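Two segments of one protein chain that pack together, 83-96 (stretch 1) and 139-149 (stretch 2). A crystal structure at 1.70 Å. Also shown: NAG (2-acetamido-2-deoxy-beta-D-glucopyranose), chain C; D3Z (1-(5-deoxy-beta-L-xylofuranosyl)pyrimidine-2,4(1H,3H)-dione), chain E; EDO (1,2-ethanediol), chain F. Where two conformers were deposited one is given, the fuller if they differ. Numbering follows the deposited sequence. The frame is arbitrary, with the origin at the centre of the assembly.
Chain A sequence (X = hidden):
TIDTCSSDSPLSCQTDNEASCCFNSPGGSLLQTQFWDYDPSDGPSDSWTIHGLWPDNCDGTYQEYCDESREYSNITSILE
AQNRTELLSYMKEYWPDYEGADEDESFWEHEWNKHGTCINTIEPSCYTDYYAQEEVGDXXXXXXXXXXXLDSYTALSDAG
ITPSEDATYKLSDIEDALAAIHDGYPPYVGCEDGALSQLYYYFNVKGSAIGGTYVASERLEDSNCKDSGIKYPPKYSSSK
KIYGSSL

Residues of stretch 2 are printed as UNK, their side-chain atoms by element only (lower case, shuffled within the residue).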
# COMPACT_ATOMS: atom_id res chain seq x y z
N ASN A 83 7.66 -16.62 -12.91
CA ASN A 83 8.80 -15.91 -13.48
C ASN A 83 8.83 -14.42 -13.14
O ASN A 83 9.30 -13.60 -13.94
CB ASN A 83 8.86 -16.15 -14.97
CG ASN A 83 8.60 -17.63 -15.30
OD1 ASN A 83 9.26 -18.51 -14.72
ND2 ASN A 83 7.56 -17.89 -16.12
N ARG A 84 8.31 -14.06 -11.96
CA ARG A 84 8.28 -12.64 -11.56
C ARG A 84 9.51 -12.32 -10.73
O ARG A 84 9.44 -11.87 -9.56
CB ARG A 84 7.00 -12.32 -10.81
CG ARG A 84 5.75 -12.74 -11.57
CD ARG A 84 4.57 -12.13 -10.95
NE ARG A 84 3.31 -12.76 -11.31
CZ ARG A 84 2.25 -12.13 -11.82
NH1 ARG A 84 2.31 -10.85 -12.11
NH2 ARG A 84 1.14 -12.83 -12.06
N THR A 85 10.65 -12.57 -11.37
CA THR A 85 11.98 -12.48 -10.74
C THR A 85 12.38 -11.02 -10.43
O THR A 85 12.98 -10.76 -9.37
CB THR A 85 13.06 -13.23 -11.59
OG1 THR A 85 13.08 -12.71 -12.92
CG2 THR A 85 12.79 -14.74 -11.61
N GLU A 86 12.08 -10.08 -11.31
CA GLU A 86 12.39 -8.68 -11.03
C GLU A 86 11.49 -8.13 -9.92
O GLU A 86 11.94 -7.33 -9.09
CB GLU A 86 12.28 -7.78 -12.27
CG GLU A 86 13.33 -8.07 -13.33
CD GLU A 86 14.67 -7.41 -13.10
OE1 GLU A 86 15.17 -7.30 -11.95
OE2 GLU A 86 15.26 -7.05 -14.16
N LEU A 87 10.23 -8.57 -9.90
CA LEU A 87 9.32 -8.21 -8.85
C LEU A 87 9.77 -8.72 -7.48
O LEU A 87 9.76 -7.95 -6.52
CB LEU A 87 7.90 -8.74 -9.13
CG LEU A 87 6.81 -8.61 -8.06
CD1 LEU A 87 6.47 -7.12 -7.80
CD2 LEU A 87 5.59 -9.33 -8.53
N LEU A 88 10.17 -10.00 -7.41
CA LEU A 88 10.64 -10.54 -6.16
C LEU A 88 11.91 -9.80 -5.65
O LEU A 88 11.98 -9.49 -4.47
CB LEU A 88 10.86 -12.05 -6.25
CG LEU A 88 11.29 -12.90 -5.06
CD1 LEU A 88 10.37 -12.83 -3.82
CD2 LEU A 88 11.42 -14.39 -5.56
N SER A 89 12.85 -9.49 -6.54
CA SER A 89 14.07 -8.72 -6.22
C SER A 89 13.70 -7.32 -5.68
O SER A 89 14.22 -6.87 -4.63
CB SER A 89 14.91 -8.52 -7.49
OG SER A 89 15.49 -9.74 -7.92
N TYR A 90 12.78 -6.68 -6.38
CA TYR A 90 12.26 -5.41 -5.95
C TYR A 90 11.55 -5.52 -4.56
O TYR A 90 11.72 -4.64 -3.70
CB TYR A 90 11.33 -4.80 -7.01
CG TYR A 90 10.81 -3.42 -6.67
CD1 TYR A 90 11.37 -2.28 -7.24
CD2 TYR A 90 9.70 -3.24 -5.83
CE1 TYR A 90 10.90 -1.01 -6.92
CE2 TYR A 90 9.23 -1.96 -5.48
CZ TYR A 90 9.84 -0.87 -6.05
OH TYR A 90 9.40 0.39 -5.77
N MET A 91 10.75 -6.56 -4.33
CA MET A 91 10.14 -6.73 -3.04
C MET A 91 11.12 -6.92 -1.88
O MET A 91 10.88 -6.43 -0.73
CB MET A 91 9.12 -7.85 -3.07
CG MET A 91 7.90 -7.55 -3.94
SD MET A 91 6.89 -9.01 -4.21
CE MET A 91 6.71 -9.72 -2.55
N LYS A 92 12.20 -7.65 -2.13
CA LYS A 92 13.25 -7.76 -1.15
C LYS A 92 13.85 -6.41 -0.73
O LYS A 92 14.17 -6.19 0.44
CB LYS A 92 14.35 -8.66 -1.69
CG LYS A 92 13.95 -10.12 -1.71
CD LYS A 92 15.03 -10.95 -2.40
CE LYS A 92 14.68 -12.45 -2.56
NZ LYS A 92 15.40 -13.17 -3.69
N GLU A 93 13.95 -5.49 -1.69
CA GLU A 93 14.51 -4.16 -1.48
C GLU A 93 13.51 -3.16 -0.85
O GLU A 93 13.83 -2.51 0.14
CB GLU A 93 15.06 -3.62 -2.81
CG GLU A 93 15.52 -2.18 -2.74
CD GLU A 93 16.64 -1.91 -1.73
OE1 GLU A 93 17.25 -2.85 -1.22
OE2 GLU A 93 16.86 -0.76 -1.42
N TYR A 94 12.29 -3.14 -1.39
CA TYR A 94 11.29 -2.12 -1.11
C TYR A 94 10.08 -2.60 -0.33
O TYR A 94 9.34 -1.77 0.13
CB TYR A 94 10.88 -1.36 -2.39
CG TYR A 94 11.94 -0.48 -3.03
CD1 TYR A 94 12.18 0.80 -2.56
CD2 TYR A 94 12.64 -0.89 -4.16
CE1 TYR A 94 13.14 1.61 -3.17
CE2 TYR A 94 13.62 -0.11 -4.73
CZ TYR A 94 13.85 1.14 -4.23
OH TYR A 94 14.83 1.94 -4.80
N TRP A 95 9.94 -3.91 -0.13
CA TRP A 95 8.91 -4.48 0.72
C TRP A 95 9.55 -5.40 1.79
O TRP A 95 9.05 -6.48 2.14
CB TRP A 95 7.92 -5.21 -0.14
CG TRP A 95 6.60 -5.42 0.47
CD1 TRP A 95 6.29 -5.45 1.80
CD2 TRP A 95 5.38 -5.68 -0.23
NE1 TRP A 95 4.96 -5.68 1.98
CE2 TRP A 95 4.37 -5.85 0.75
CE3 TRP A 95 5.05 -5.80 -1.61
CZ2 TRP A 95 3.02 -6.08 0.40
CZ3 TRP A 95 3.69 -6.01 -1.95
CH2 TRP A 95 2.73 -6.22 -0.95
N PRO A 96 10.63 -4.92 2.43
CA PRO A 96 11.27 -5.77 3.41
C PRO A 96 10.49 -5.91 4.75
O PRO A 96 9.70 -5.00 5.14
CB PRO A 96 12.59 -5.05 3.64
CG PRO A 96 12.25 -3.59 3.56
CD PRO A 96 11.25 -3.59 2.39
N UNK A 139 -1.37 -9.17 -7.69
CA UNK A 139 -1.56 -8.35 -6.50
C UNK A 139 -0.22 -7.71 -6.07
O UNK A 139 -0.09 -6.48 -6.04
c UNK A 139 -2.97 -7.55 -3.52
c UNK A 139 -2.81 -6.96 -2.29
c UNK A 139 -0.99 -8.80 -3.19
c UNK A 139 -0.83 -8.24 -1.92
c UNK A 139 -2.22 -9.15 -5.37
c UNK A 139 -2.06 -8.50 -3.98
c UNK A 139 -1.76 -7.31 -1.49
N UNK A 140 0.82 -8.52 -5.92
CA UNK A 140 2.14 -8.03 -5.54
C UNK A 140 2.67 -7.04 -6.54
O UNK A 140 3.04 -5.94 -6.15
c UNK A 140 3.08 -9.17 -5.29
c UNK A 140 2.81 -9.83 -3.98
c UNK A 140 3.25 -9.22 -2.80
c UNK A 140 1.77 -11.50 -2.63
c UNK A 140 2.24 -10.87 -1.47
c UNK A 140 2.06 -10.98 -3.87
c UNK A 140 2.96 -9.73 -1.57
N UNK A 141 2.53 -7.37 -7.83
CA UNK A 141 2.82 -6.39 -8.90
C UNK A 141 2.04 -5.07 -8.79
O UNK A 141 2.63 -4.01 -8.91
c UNK A 141 2.65 -7.01 -10.32
o UNK A 141 5.52 -6.81 -11.44
n UNK A 141 5.15 -4.62 -11.17
c UNK A 141 3.24 -6.09 -11.41
c UNK A 141 4.73 -5.87 -11.30
N UNK A 142 0.74 -5.14 -8.53
CA UNK A 142 -0.14 -3.94 -8.44
C UNK A 142 0.31 -3.04 -7.25
O UNK A 142 0.43 -1.85 -7.39
c UNK A 142 -2.66 -2.46 -9.45
o UNK A 142 -2.62 -2.97 -10.56
c UNK A 142 -2.62 -3.31 -8.21
n UNK A 142 -2.74 -1.16 -9.26
c UNK A 142 -1.57 -4.41 -8.23
N UNK A 143 0.55 -3.66 -6.09
CA UNK A 143 1.03 -2.89 -4.89
C UNK A 143 2.28 -2.10 -5.25
O UNK A 143 2.41 -0.86 -5.05
c UNK A 143 1.78 -2.96 -2.47
c UNK A 143 0.02 -4.58 -3.34
c UNK A 143 1.28 -3.82 -3.67
N UNK A 144 3.21 -2.80 -5.87
CA UNK A 144 4.48 -2.22 -6.32
C UNK A 144 4.24 -1.09 -7.31
O UNK A 144 4.82 0.01 -7.18
c UNK A 144 6.61 -2.62 -7.76
c UNK A 144 6.09 -4.15 -5.77
c UNK A 144 5.46 -3.29 -6.91
N UNK A 145 3.36 -1.34 -8.29
CA UNK A 145 3.07 -0.32 -9.30
C UNK A 145 2.54 0.98 -8.66
O UNK A 145 2.96 2.07 -9.03
c UNK A 145 2.06 -0.83 -10.34
o UNK A 145 3.86 -2.04 -11.36
o UNK A 145 1.82 -2.51 -11.96
c UNK A 145 2.63 -1.89 -11.27
N UNK A 146 1.63 0.84 -7.72
CA UNK A 146 1.03 2.01 -7.03
C UNK A 146 2.05 2.69 -6.10
O UNK A 146 2.21 3.92 -6.13
c UNK A 146 -1.69 3.47 -6.93
c UNK A 146 -1.10 2.64 -5.77
c UNK A 146 -2.19 1.95 -4.96
c UNK A 146 -0.17 1.55 -6.26
N UNK A 147 2.76 1.89 -5.33
CA UNK A 147 3.85 2.42 -4.49
C UNK A 147 4.82 3.28 -5.27
O UNK A 147 5.24 4.37 -4.80
c UNK A 147 5.81 1.66 -3.07
c UNK A 147 5.72 2.25 -1.83
c UNK A 147 4.59 1.27 -3.84
c UNK A 147 8.21 1.67 -2.84
c UNK A 147 8.10 2.31 -1.57
c UNK A 147 7.04 1.36 -3.54
c UNK A 147 6.84 2.57 -1.10
N UNK A 148 5.21 2.83 -6.47
CA UNK A 148 6.14 3.61 -7.30
C UNK A 148 5.63 5.03 -7.58
O UNK A 148 6.41 5.93 -7.83
n UNK A 148 8.68 -0.67 -10.99
c UNK A 148 7.37 1.72 -8.44
c UNK A 148 6.46 2.91 -8.62
c UNK A 148 7.38 0.91 -9.68
c UNK A 148 8.50 -0.03 -9.66
N UNK A 149 4.33 5.23 -7.53
CA UNK A 149 3.81 6.54 -7.85
C UNK A 149 3.76 7.45 -6.60
O UNK A 149 3.31 8.60 -6.69
o UNK A 149 1.47 5.97 -7.51
c UNK A 149 2.35 5.57 -9.75
c UNK A 149 2.39 6.46 -8.47
C1 NAG C . 7.27 -19.29 -16.38
C2 NAG C . 5.86 -19.46 -16.97
C3 NAG C . 5.56 -20.93 -17.27
C4 NAG C . 6.74 -21.65 -17.95
C5 NAG C . 8.08 -21.28 -17.32
C6 NAG C . 9.26 -21.82 -18.12
C7 NAG C . 4.37 -17.63 -16.38
C8 NAG C . 3.12 -17.20 -15.67
N2 NAG C . 4.85 -18.84 -16.12
O3 NAG C . 4.40 -20.97 -18.08
O4 NAG C . 6.60 -23.06 -17.88
O5 NAG C . 8.18 -19.88 -17.29
O6 NAG C . 9.35 -21.10 -19.33
O7 NAG C . 4.93 -16.84 -17.12
N1 D3Z E . 6.00 -5.57 10.33
C2 D3Z E . 6.77 -6.51 9.61
N3 D3Z E . 7.70 -6.09 8.77
C4 D3Z E . 7.93 -4.79 8.56
C5 D3Z E . 7.18 -3.87 9.26
C6 D3Z E . 6.21 -4.28 10.16
O2 D3Z E . 6.59 -7.74 9.76
O4 D3Z E . 8.80 -4.38 7.77
C1' D3Z E . 4.98 -6.00 11.25
C2' D3Z E . 4.55 -7.38 10.78
O2' D3Z E . 4.96 -8.37 11.73
C3' D3Z E . 3.05 -7.29 10.54
C4' D3Z E . 2.63 -5.88 10.91
O3' D3Z E . 2.75 -7.52 9.17
O4' D3Z E . 3.83 -5.13 11.16
C5' D3Z E . 1.79 -5.29 9.78
C1 EDO F . 17.60 -4.46 3.23
O1 EDO F . 17.14 -3.75 4.40
C2 EDO F . 16.43 -4.61 2.26
O2 EDO F . 15.72 -3.37 2.07
O HOH W 1 4.58 -9.28 -12.58

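Position 139 has seven side-chain carbons, one leading into a six-membered ring. Its CA-to-CB bond points away from stretch 1, but the ring comes back to the edge of the Trp 95 ring. It is Phe 139, and its CE2 lies 4.2 Å from Trp 95 CH2.

Position 140 again has one carbon and a ring of six; its CA-to-CB bond points toward stretch 1. The ring meets Met 91 and Trp 95. It is Phe 140. Its CD1 is 3.5 Å from Met 91 CE and 3.3 Å from Trp 95 CZ3. The two aromatic rings meet obliquely, with planes at 47°.

Position 141 has three carbons, the third carrying one oxygen and one nitrogen. The chain end reaches Leu 87. This is an amide, Gln 141. OE1 accepts a hydrogen bond from water 1 (2.9 Å from the water O), which in turn accepts one from Arg 84 NH1 (2.8 Å from the same O).

Position 142 has the same atoms, but its end leads away and touches nothing on stretch 1. It is Gln 142.

Position 143 has three carbons, forked at the first, and packs against Trp 95. It is Val 143, with CG1 3.6 Å from Trp 95 CZ3.

Position 144 has the same fork and sits among Leu 87, Tyr 90 and Met 91. It is Val 144. CG2 is 3.6 Å from Leu 87 CD1, and CG1 is 3.5 Å from Tyr 90 CE2.

Position 145 has two carbons, the second carrying two oxygens, and no contact with stretch 1. It is Asp 145.

Position 146 has four carbons, forked at the second, and is out of reach. It is Leu 146.

Position 147 has one carbon and a six-carbon ring, near Tyr 90 and Tyr 94. It is Phe 147. Tyr 90 OH lies at its ring edge, 3.4 Å from CD2.

Position 148 has four carbons in a row ending in nitrogen, running beside Tyr 90. It is Lys 148. NZ is 5.1 Å from the Tyr 90 ring centroid, at most a weak attraction.

Position 149 has one carbon bearing an oxygen and a carbon, far from stretch 1. It is Thr 149.

The helices cross at 57°, and the two stretches bury 603 Å² between them. No direct hydrogen bond joins them. Apolar packing dominates. Water 1 adds a polar bridge.

Stretch 2 139-149: FFQQVVDLFKT
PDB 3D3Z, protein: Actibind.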